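Local coordinates for biliverdin reductase (Synechocystis sp., PDB 5B3T), which catalyses the NAD(P)H-dependent reduction of biliverdin, a tetrapyrrole of the heme-degrading pathway, probably yielding bilirubin, at residues N165-P168 / T172-H175; Q176-P181 / E215-C220; A184-I189 / E316-C321; W209-P214 / K240-H245. All coordinates share one frame; numbering follows the deposited sequence.

Interaction 1. Residues N165-P168 / T172-H175; sequences NPAP and TYHH
Pro168 lies over one face of the Tyr173 ring with the CD edge of its pyrrolidine turned onto the phenol. CD stands 3.8 Å from the centroid of the Tyr173 ring and 19° off its normal, a CH-pi contact displaced toward the CD1/CE1 rim. CG of Pro168 follows along that rim, 3.7 Å from Tyr173 CD1, so the two rings meet through an edge of the proline and a face of the tyrosine. Ala167 adds its methyl obliquely from the same side of the ring, its CB 3.8 Å from Tyr173 CD2. The two residues thus divide the aromatic rim between them, the proline on one ortho-meta edge and the alanine on the other. The ring is brought there by a first torsion that sets CG beside the backbone N and anti to the carbonyl carbon (chi1 -79°). Beyond the two segments, Lys240 approaches the opposite face in a cation-pi contact, Phe217 meets the ring with planes at about 35°, and the Tyr173 backbone bonds to that of Phe217. A serine in place of Tyr173 removes the ring, which would probably leave a gap against Pro168 and Ala167 and cost the Lys240 ammonium one of its aromatic partners, Phe178 being another. Pro168 is also close to Arg170, which binds NADP(+), so this loop packing lies beside the cofactor site. No hydrogen bond links the two segments: the contact rests on one CH-pi approach, from Pro168, and on apolar packing of the Ala167 methyl; proline CD, next to nitrogen, is suitably polarised for the former.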
# COMPACT_ATOMS: atom_id res chain seq x y z
N ASN A 165 -17.49 -9.24 12.72
CA ASN A 165 -17.88 -10.22 13.73
C ASN A 165 -18.56 -11.40 13.04
O ASN A 165 -19.59 -11.23 12.39
CB ASN A 165 -18.81 -9.57 14.76
CG ASN A 165 -19.04 -10.43 15.99
OD1 ASN A 165 -18.34 -11.42 16.20
ND2 ASN A 165 -20.01 -10.05 16.81
N PRO A 166 -17.98 -12.61 13.17
CA PRO A 166 -16.78 -12.90 13.96
C PRO A 166 -15.48 -12.55 13.23
O PRO A 166 -15.44 -12.53 12.01
CB PRO A 166 -16.89 -14.41 14.18
CG PRO A 166 -17.54 -14.90 12.94
CD PRO A 166 -18.54 -13.82 12.55
N ALA A 167 -14.44 -12.28 14.00
CA ALA A 167 -13.13 -12.06 13.42
C ALA A 167 -12.63 -13.36 12.80
O ALA A 167 -12.68 -14.41 13.45
CB ALA A 167 -12.15 -11.55 14.46
N PRO A 168 -12.14 -13.33 11.56
CA PRO A 168 -11.73 -14.57 10.90
C PRO A 168 -10.39 -15.07 11.42
O PRO A 168 -9.62 -14.35 12.07
CB PRO A 168 -11.63 -14.16 9.43
CG PRO A 168 -11.21 -12.72 9.50
CD PRO A 168 -11.90 -12.15 10.72
N THR A 172 -5.01 -11.57 7.87
CA THR A 172 -5.29 -10.17 8.16
C THR A 172 -5.61 -9.92 9.63
O THR A 172 -5.58 -8.76 10.06
CB THR A 172 -6.46 -9.68 7.29
OG1 THR A 172 -7.55 -10.61 7.38
CG2 THR A 172 -6.02 -9.55 5.83
N TYR A 173 -5.91 -10.96 10.40
CA TYR A 173 -6.10 -10.85 11.84
C TYR A 173 -5.04 -11.63 12.61
O TYR A 173 -5.21 -11.92 13.80
CB TYR A 173 -7.50 -11.31 12.24
CG TYR A 173 -8.58 -10.29 11.98
CD1 TYR A 173 -8.98 -9.99 10.69
CD2 TYR A 173 -9.19 -9.61 13.03
CE1 TYR A 173 -9.97 -9.05 10.44
CE2 TYR A 173 -10.17 -8.66 12.80
CZ TYR A 173 -10.56 -8.39 11.50
OH TYR A 173 -11.53 -7.45 11.27
N HIS A 174 -3.94 -11.97 11.95
CA HIS A 174 -2.84 -12.72 12.53
C HIS A 174 -1.73 -11.74 12.88
O HIS A 174 -1.26 -11.00 12.02
CB HIS A 174 -2.36 -13.79 11.53
CG HIS A 174 -1.29 -14.69 12.06
ND1 HIS A 174 0.05 -14.42 11.92
CD2 HIS A 174 -1.37 -15.88 12.70
CE1 HIS A 174 0.76 -15.40 12.46
NE2 HIS A 174 -0.08 -16.30 12.94
N HIS A 175 -1.31 -11.74 14.16
CA HIS A 175 -0.37 -10.74 14.65
C HIS A 175 0.86 -10.62 13.76
O HIS A 175 1.23 -9.52 13.33
CB HIS A 175 0.05 -11.08 16.09
CG HIS A 175 -0.93 -10.65 17.13
ND1 HIS A 175 -1.09 -9.33 17.51
CD2 HIS A 175 -1.78 -11.37 17.91
CE1 HIS A 175 -2.00 -9.26 18.46
NE2 HIS A 175 -2.44 -10.47 18.72

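Interaction 2. Residues Q176-P181 / E215-C220; sequences QQFGFP and EYFRAC
The carbonyl oxygen of Glu215 accepts two bonds, one from the backbone N of His175 and one from a water that bridges to the start of helix 175-178. That water donates to Glu215 O at 2.9 Å and accepts from Gln176 N at 3.2 Å, tying the first turn of the helix to the chain leading into strand 217-228. A second water lies in the plane of the Tyr216 ring at its edge, 2.7 Å from Tyr216 OH, and gives a weak bond to Gln177 OE1. Next to these bridges the contact turns apolar. The Phe178 and Phe217 side chains cross at about a right angle, and CD2 of Phe178 reaches the edge of the Phe217 ring, 4.1 Å from its CZ. Phe178 gets there with CG anti to its own backbone N (chi1 -179°), while Phe217 takes the less common setting between N and carbonyl carbon (chi1 58°). Farther along, Pro181 CB rests 4.3 Å from Cys220 SG. Gly179, with positive phi, ends the helix between these two apolar contacts. Phe178 also receives Lys240 in a cation-pi contact, and its carbonyl O is bonded by ND2 of Asn84, an NADP(+)-binding residue. Arg218, where the chain turns a corner, forms with Ala219 a classic beta bulge facing Trp209, and a short helix and its following loop pack on this bulged end of strand 217-228 in the alpha/beta domain.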
# COMPACT_ATOMS: atom_id res chain seq x y z
N GLN A 176 1.52 -11.75 13.47
CA GLN A 176 2.79 -11.70 12.76
C GLN A 176 2.60 -11.46 11.26
O GLN A 176 3.34 -10.68 10.66
CB GLN A 176 3.57 -12.99 13.00
CG GLN A 176 4.11 -13.11 14.42
CD GLN A 176 4.87 -14.41 14.64
OE1 GLN A 176 5.20 -15.11 13.69
NE2 GLN A 176 5.15 -14.72 15.90
N GLN A 177 1.61 -12.12 10.64
CA GLN A 177 1.42 -11.98 9.20
C GLN A 177 0.90 -10.59 8.84
O GLN A 177 1.33 -10.01 7.84
CB GLN A 177 0.47 -13.05 8.69
CG GLN A 177 1.06 -14.45 8.66
CD GLN A 177 0.08 -15.49 8.16
OE1 GLN A 177 -0.87 -15.84 8.86
NE2 GLN A 177 0.30 -15.99 6.95
N PHE A 178 -0.02 -10.05 9.64
CA PHE A 178 -0.56 -8.72 9.34
C PHE A 178 0.42 -7.62 9.73
O PHE A 178 0.52 -6.60 9.04
CB PHE A 178 -1.90 -8.53 10.04
CG PHE A 178 -2.53 -7.20 9.77
CD1 PHE A 178 -2.91 -6.84 8.49
CD2 PHE A 178 -2.76 -6.31 10.81
CE1 PHE A 178 -3.50 -5.61 8.24
CE2 PHE A 178 -3.35 -5.08 10.56
CZ PHE A 178 -3.71 -4.73 9.28
N GLY A 179 1.16 -7.82 10.81
CA GLY A 179 2.16 -6.86 11.23
C GLY A 179 1.56 -5.64 11.91
O GLY A 179 0.39 -5.62 12.31
N PHE A 180 2.39 -4.62 12.04
CA PHE A 180 2.00 -3.38 12.70
C PHE A 180 0.76 -2.80 12.03
O PHE A 180 0.81 -2.46 10.84
CB PHE A 180 3.14 -2.37 12.68
CG PHE A 180 2.87 -1.13 13.49
CD1 PHE A 180 2.41 -1.22 14.79
CD2 PHE A 180 3.09 0.12 12.95
CE1 PHE A 180 2.16 -0.09 15.54
CE2 PHE A 180 2.85 1.27 13.69
CZ PHE A 180 2.38 1.16 14.99
N PRO A 181 -0.36 -2.66 12.75
CA PRO A 181 -1.64 -2.35 12.08
C PRO A 181 -1.67 -1.01 11.36
O PRO A 181 -2.47 -0.84 10.43
CB PRO A 181 -2.65 -2.37 13.23
CG PRO A 181 -2.01 -3.23 14.28
CD PRO A 181 -0.54 -2.95 14.18
N GLU A 215 -2.23 -16.12 18.79
CA GLU A 215 -1.58 -15.72 17.54
C GLU A 215 -2.50 -14.90 16.66
O GLU A 215 -2.03 -14.24 15.73
CB GLU A 215 -1.11 -16.95 16.77
CG GLU A 215 -0.01 -17.74 17.45
CD GLU A 215 0.64 -18.73 16.51
OE1 GLU A 215 0.92 -18.35 15.35
OE2 GLU A 215 0.87 -19.88 16.93
N TYR A 216 -3.80 -14.92 16.93
CA TYR A 216 -4.78 -14.10 16.24
C TYR A 216 -5.37 -13.10 17.21
O TYR A 216 -5.49 -13.36 18.41
CB TYR A 216 -5.90 -14.97 15.65
CG TYR A 216 -5.44 -15.90 14.55
CD1 TYR A 216 -4.95 -17.17 14.85
CD2 TYR A 216 -5.51 -15.53 13.22
CE1 TYR A 216 -4.53 -18.02 13.85
CE2 TYR A 216 -5.09 -16.38 12.21
CZ TYR A 216 -4.60 -17.62 12.53
OH TYR A 216 -4.19 -18.47 11.53
N PHE A 217 -5.73 -11.93 16.70
CA PHE A 217 -6.53 -10.99 17.45
C PHE A 217 -7.94 -10.94 16.87
O PHE A 217 -8.14 -11.18 15.67
CB PHE A 217 -5.92 -9.58 17.49
CG PHE A 217 -5.70 -8.95 16.13
CD1 PHE A 217 -6.67 -8.15 15.56
CD2 PHE A 217 -4.50 -9.14 15.44
CE1 PHE A 217 -6.47 -7.56 14.32
CE2 PHE A 217 -4.30 -8.55 14.20
CZ PHE A 217 -5.28 -7.76 13.64
N ARG A 218 -8.91 -10.68 17.73
CA ARG A 218 -10.29 -10.52 17.29
C ARG A 218 -10.66 -9.06 17.09
O ARG A 218 -11.70 -8.78 16.49
CB ARG A 218 -11.25 -11.18 18.28
CG ARG A 218 -11.26 -10.57 19.66
CD ARG A 218 -12.21 -11.33 20.57
NE ARG A 218 -12.55 -10.56 21.77
CZ ARG A 218 -13.63 -9.80 21.89
NH1 ARG A 218 -14.48 -9.71 20.88
NH2 ARG A 218 -13.86 -9.14 23.01
N ALA A 219 -9.85 -8.14 17.59
CA ALA A 219 -10.04 -6.72 17.35
C ALA A 219 -8.73 -6.00 17.63
O ALA A 219 -7.91 -6.47 18.43
CB ALA A 219 -11.16 -6.13 18.21
N CYS A 220 -8.53 -4.88 16.96
CA CYS A 220 -7.40 -4.01 17.23
C CYS A 220 -7.84 -2.56 17.09
O CYS A 220 -8.70 -2.24 16.27
CB CYS A 220 -6.20 -4.30 16.31
SG CYS A 220 -6.43 -3.82 14.58
O HOH W 1 0.87 -14.23 15.37
O HOH W 2 -3.94 -17.13 9.16

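Interaction 3. Residues A184-I189 / E316-C321; sequences AALSRI and EVADLC
Two helices of the C-terminal alpha/beta domain, 183-189 and 309-325, pack against each other where both also meet the large mixed sheet. Their local axes come within 9.1 Å at an angle of 126°, nearer antiparallel than parallel. Leu186 carries the contact from its side, entering beside Val317, Ala318 and Cys321. Its CG sits anti to the carbonyl carbon (chi1 -68°), which sends the forked end across to the second helix. CD1 goes deepest, 3.5 Å from Cys321 SG and 3.8 Å from Ala318 CA, and so touches the backbone of the partner helix as well as its side chains. The other branch, CD2, meets the same sulfur at 3.8 Å, so the thiol lies against both methyls. Nearer the root of the side chain, Leu186 CB is 4.1 Å from Val317 CG1. With an alanine here both methyls are gone, which would probably open a gap beside the Cys321 sulfur and let the helices shift. On the sheet side of the pair, Ala185 and Ile189 rest on Val236, while Val317 and Cys321 rest on Val199 and Val202. The Ala318 side chain is about 5 Å from that of Tyr105, an NADP(+)-binding residue. Helices laid together on one face of an open mixed sheet, by small and branched apolar residues, are the layered alpha/beta build of the C-terminal domain in the Gfo/Idh/MocA family.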
# COMPACT_ATOMS: atom_id res chain seq x y z
N ALA A 184 -0.25 0.67 6.71
CA ALA A 184 -0.88 1.19 5.50
C ALA A 184 -1.40 2.61 5.70
O ALA A 184 -1.24 3.46 4.83
CB ALA A 184 -2.02 0.26 5.06
N ALA A 185 -2.03 2.87 6.85
CA ALA A 185 -2.57 4.20 7.10
C ALA A 185 -1.46 5.25 7.18
O ALA A 185 -1.60 6.36 6.65
CB ALA A 185 -3.39 4.20 8.39
N LEU A 186 -0.34 4.91 7.82
CA LEU A 186 0.77 5.85 7.93
C LEU A 186 1.42 6.11 6.57
O LEU A 186 1.98 7.18 6.36
CB LEU A 186 1.80 5.34 8.93
CG LEU A 186 1.32 5.31 10.38
CD1 LEU A 186 2.35 4.60 11.24
CD2 LEU A 186 1.04 6.71 10.89
N SER A 187 1.36 5.13 5.67
CA SER A 187 1.83 5.37 4.31
C SER A 187 1.00 6.45 3.62
O SER A 187 1.54 7.32 2.94
CB SER A 187 1.79 4.07 3.50
OG SER A 187 2.10 4.30 2.14
N ARG A 188 -0.32 6.41 3.82
CA ARG A 188 -1.19 7.41 3.22
C ARG A 188 -0.87 8.81 3.74
O ARG A 188 -0.77 9.77 2.97
CB ARG A 188 -2.66 7.06 3.48
CG ARG A 188 -3.15 5.82 2.75
CD ARG A 188 -3.84 6.19 1.44
NE ARG A 188 -2.97 6.95 0.54
CZ ARG A 188 -2.34 6.42 -0.51
NH1 ARG A 188 -2.51 5.14 -0.80
NH2 ARG A 188 -1.56 7.17 -1.27
N ILE A 189 -0.71 8.94 5.06
CA ILE A 189 -0.54 10.26 5.66
C ILE A 189 0.85 10.84 5.39
O ILE A 189 1.06 12.04 5.58
CB ILE A 189 -0.82 10.19 7.17
CG1 ILE A 189 -1.23 11.56 7.71
CG2 ILE A 189 0.40 9.67 7.93
CD1 ILE A 189 -2.51 12.10 7.11
N GLU A 316 9.83 4.68 7.27
CA GLU A 316 10.41 5.35 8.42
C GLU A 316 9.34 5.79 9.40
O GLU A 316 9.49 5.63 10.62
CB GLU A 316 11.26 6.54 7.98
CG GLU A 316 11.80 7.38 9.13
CD GLU A 316 12.62 8.57 8.67
OE1 GLU A 316 13.20 8.51 7.57
OE2 GLU A 316 12.69 9.58 9.41
N VAL A 317 8.25 6.36 8.89
CA VAL A 317 7.16 6.81 9.76
C VAL A 317 6.55 5.63 10.51
O VAL A 317 6.19 5.74 11.69
CB VAL A 317 6.10 7.58 8.94
CG1 VAL A 317 4.89 7.89 9.80
CG2 VAL A 317 6.70 8.86 8.38
N ALA A 318 6.42 4.48 9.83
CA ALA A 318 5.86 3.30 10.48
C ALA A 318 6.79 2.79 11.58
O ALA A 318 6.32 2.41 12.66
CB ALA A 318 5.60 2.21 9.45
N ASP A 319 8.10 2.75 11.32
CA ASP A 319 9.05 2.39 12.37
C ASP A 319 8.94 3.32 13.56
O ASP A 319 8.95 2.88 14.72
CB ASP A 319 10.48 2.41 11.82
CG ASP A 319 10.74 1.30 10.83
OD1 ASP A 319 9.94 0.35 10.77
OD2 ASP A 319 11.77 1.36 10.13
N LEU A 320 8.83 4.63 13.30
CA LEU A 320 8.75 5.60 14.39
C LEU A 320 7.49 5.40 15.23
O LEU A 320 7.55 5.47 16.46
CB LEU A 320 8.80 7.02 13.82
CG LEU A 320 10.15 7.43 13.25
CD1 LEU A 320 10.06 8.74 12.49
CD2 LEU A 320 11.16 7.53 14.39
N CYS A 321 6.35 5.14 14.58
CA CYS A 321 5.11 4.97 15.33
C CYS A 321 5.09 3.64 16.07
O CYS A 321 4.53 3.56 17.18
CB CYS A 321 3.91 5.08 14.39
SG CYS A 321 3.67 6.73 13.69

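Interaction 4. Residues W209-P214 / K240-H245; sequences WDQPNP and KGEVFH
The apolar part of the contact is Val243 on the indole of Trp209. CG1 of Val243 stands over the five-membered ring of Trp209, 3.8 Å from its centroid and only 10° off the normal, a CH-pi contact nearly straight above the face. CG2 leans toward the six-membered ring, 4.2 Å from Trp209 CZ2, so the valine fork spans both rings of the indole. With CG1 beside the backbone N of Val243 (chi1 -57°), CG2 is left to lie 3.6 Å above the plane of the Phe244 ring, and the valine thus touches an aromatic face with each methyl. Polar groups meet more loosely: Gln211 NE2 is 3.8 Å from Glu242 OE2, with amide and carboxylate planes 82° apart. The firmer partners of this carboxylate lie outside the pair, OE1 in a salt bridge with Arg218 NH1 and OE2 accepting from Ala167 N. The backbone supplies the third element. Strand 217-228 runs between the two segments, bonded to Trp209 through Arg218 and Ala219 and to Lys240 through Cys220, so these side chains meet across an intervening strand. A type I beta turn from Gly241 to Phe244 brings Val243 and Glu242 round to it; Gly241 takes backbone angles that would press a CB against the preceding carbonyl O. The contact therefore combines dispersion at the indole face with a Glu242 carboxylate whose two oxygens are both engaged, an environment likely to favour its ionised form.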
# COMPACT_ATOMS: atom_id res chain seq x y z
N TRP A 209 -7.40 -7.05 21.10
CA TRP A 209 -8.27 -8.03 21.75
C TRP A 209 -7.90 -9.39 21.18
O TRP A 209 -8.17 -9.67 20.01
CB TRP A 209 -9.75 -7.72 21.50
CG TRP A 209 -10.32 -6.52 22.20
CD1 TRP A 209 -11.14 -6.52 23.29
CD2 TRP A 209 -10.14 -5.14 21.84
NE1 TRP A 209 -11.47 -5.23 23.64
CE2 TRP A 209 -10.87 -4.37 22.76
CE3 TRP A 209 -9.42 -4.49 20.83
CZ2 TRP A 209 -10.90 -2.98 22.71
CZ3 TRP A 209 -9.46 -3.11 20.78
CH2 TRP A 209 -10.19 -2.37 21.71
N ASP A 210 -7.27 -10.23 22.00
CA ASP A 210 -6.78 -11.51 21.50
C ASP A 210 -7.91 -12.52 21.34
O ASP A 210 -8.92 -12.48 22.05
CB ASP A 210 -5.72 -12.09 22.45
CG ASP A 210 -4.36 -11.45 22.25
OD1 ASP A 210 -4.18 -10.71 21.26
OD2 ASP A 210 -3.47 -11.70 23.09
N GLN A 211 -7.73 -13.43 20.39
CA GLN A 211 -8.56 -14.61 20.28
C GLN A 211 -8.10 -15.64 21.30
O GLN A 211 -7.07 -15.47 21.95
CB GLN A 211 -8.48 -15.17 18.85
CG GLN A 211 -9.14 -14.32 17.78
CD GLN A 211 -10.66 -14.48 17.75
OE1 GLN A 211 -11.27 -14.91 18.72
NE2 GLN A 211 -11.27 -14.14 16.62
N PRO A 212 -8.88 -16.71 21.52
CA PRO A 212 -8.39 -17.80 22.39
C PRO A 212 -7.02 -18.31 21.97
O PRO A 212 -6.16 -18.56 22.83
CB PRO A 212 -9.48 -18.87 22.25
CG PRO A 212 -10.72 -18.09 21.98
CD PRO A 212 -10.29 -16.92 21.13
N ASN A 213 -6.79 -18.46 20.67
CA ASN A 213 -5.45 -18.68 20.13
C ASN A 213 -4.78 -17.31 20.02
O ASN A 213 -5.12 -16.52 19.13
CB ASN A 213 -5.51 -19.38 18.77
CG ASN A 213 -4.15 -19.54 18.11
OD1 ASN A 213 -3.11 -19.16 18.67
ND2 ASN A 213 -4.14 -20.12 16.92
N PRO A 214 -3.83 -17.00 20.91
CA PRO A 214 -3.29 -15.63 20.96
C PRO A 214 -2.43 -15.24 19.76
O PRO A 214 -1.95 -14.10 19.73
CB PRO A 214 -2.46 -15.64 22.25
CG PRO A 214 -2.02 -17.06 22.38
CD PRO A 214 -3.17 -17.89 21.87
N LYS A 240 -10.37 -2.39 13.65
CA LYS A 240 -11.19 -3.41 13.02
C LYS A 240 -11.42 -4.53 14.01
O LYS A 240 -10.64 -4.72 14.95
CB LYS A 240 -10.54 -3.94 11.73
CG LYS A 240 -9.31 -4.81 11.94
CD LYS A 240 -8.77 -5.29 10.60
CE LYS A 240 -7.43 -5.99 10.76
NZ LYS A 240 -6.79 -6.25 9.44
N GLY A 241 -12.50 -5.28 13.79
CA GLY A 241 -12.77 -6.42 14.63
C GLY A 241 -14.12 -6.43 15.30
O GLY A 241 -15.03 -5.68 14.93
N GLU A 242 -14.25 -7.28 16.33
CA GLU A 242 -15.56 -7.62 16.88
C GLU A 242 -16.14 -6.55 17.80
O GLU A 242 -17.35 -6.57 18.05
CB GLU A 242 -15.46 -8.95 17.64
CG GLU A 242 -15.26 -10.16 16.72
CD GLU A 242 -14.98 -11.44 17.48
OE1 GLU A 242 -15.05 -11.43 18.73
OE2 GLU A 242 -14.70 -12.47 16.83
N VAL A 243 -15.32 -5.61 18.29
CA VAL A 243 -15.80 -4.64 19.27
C VAL A 243 -16.35 -3.36 18.65
O VAL A 243 -16.88 -2.52 19.37
CB VAL A 243 -14.69 -4.26 20.28
CG1 VAL A 243 -14.17 -5.51 20.98
CG2 VAL A 243 -13.57 -3.51 19.57
N PHE A 244 -16.24 -3.20 17.33
CA PHE A 244 -16.61 -1.95 16.67
C PHE A 244 -18.01 -2.08 16.09
O PHE A 244 -18.26 -2.92 15.23
CB PHE A 244 -15.60 -1.61 15.57
CG PHE A 244 -14.23 -1.29 16.09
CD1 PHE A 244 -13.94 -0.02 16.57
CD2 PHE A 244 -13.24 -2.26 16.11
CE1 PHE A 244 -12.67 0.27 17.05
CE2 PHE A 244 -11.98 -1.96 16.59
CZ PHE A 244 -11.69 -0.70 17.06
N HIS A 245 -18.92 -1.23 16.57
CA HIS A 245 -20.31 -1.26 16.13
C HIS A 245 -20.66 -0.16 15.13
O HIS A 245 -21.78 -0.15 14.62
CB HIS A 245 -21.25 -1.17 17.34
CG HIS A 245 -21.39 -2.46 18.09
ND1 HIS A 245 -20.49 -2.86 19.05
CD2 HIS A 245 -22.31 -3.45 18.00
CE1 HIS A 245 -20.85 -4.03 19.53
NE2 HIS A 245 -21.96 -4.41 18.91

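All four contacts fall in the C-terminal alpha/beta domain. Interactions 1, 2 and 4 form one cluster at an end of the mixed sheet, with centres 7 to 9 Å apart. Interaction 1 closes before the others open along the chain, while interactions 2 and 4 alternate through the adjacent strands 199-210, 217-228 and 233-241. Lys240 NZ, bonded to Thr172 O, joins interactions 4 and 1. Interaction 3 lies deeper, its centre about 17 Å from that of interaction 2, yet Phe180 reaches both Ala318 and Leu186; interaction 4 is nested inside the chain it closes. The loop and helix region flanking the NADP(+) site is thereby continuous with sheet and helix packing.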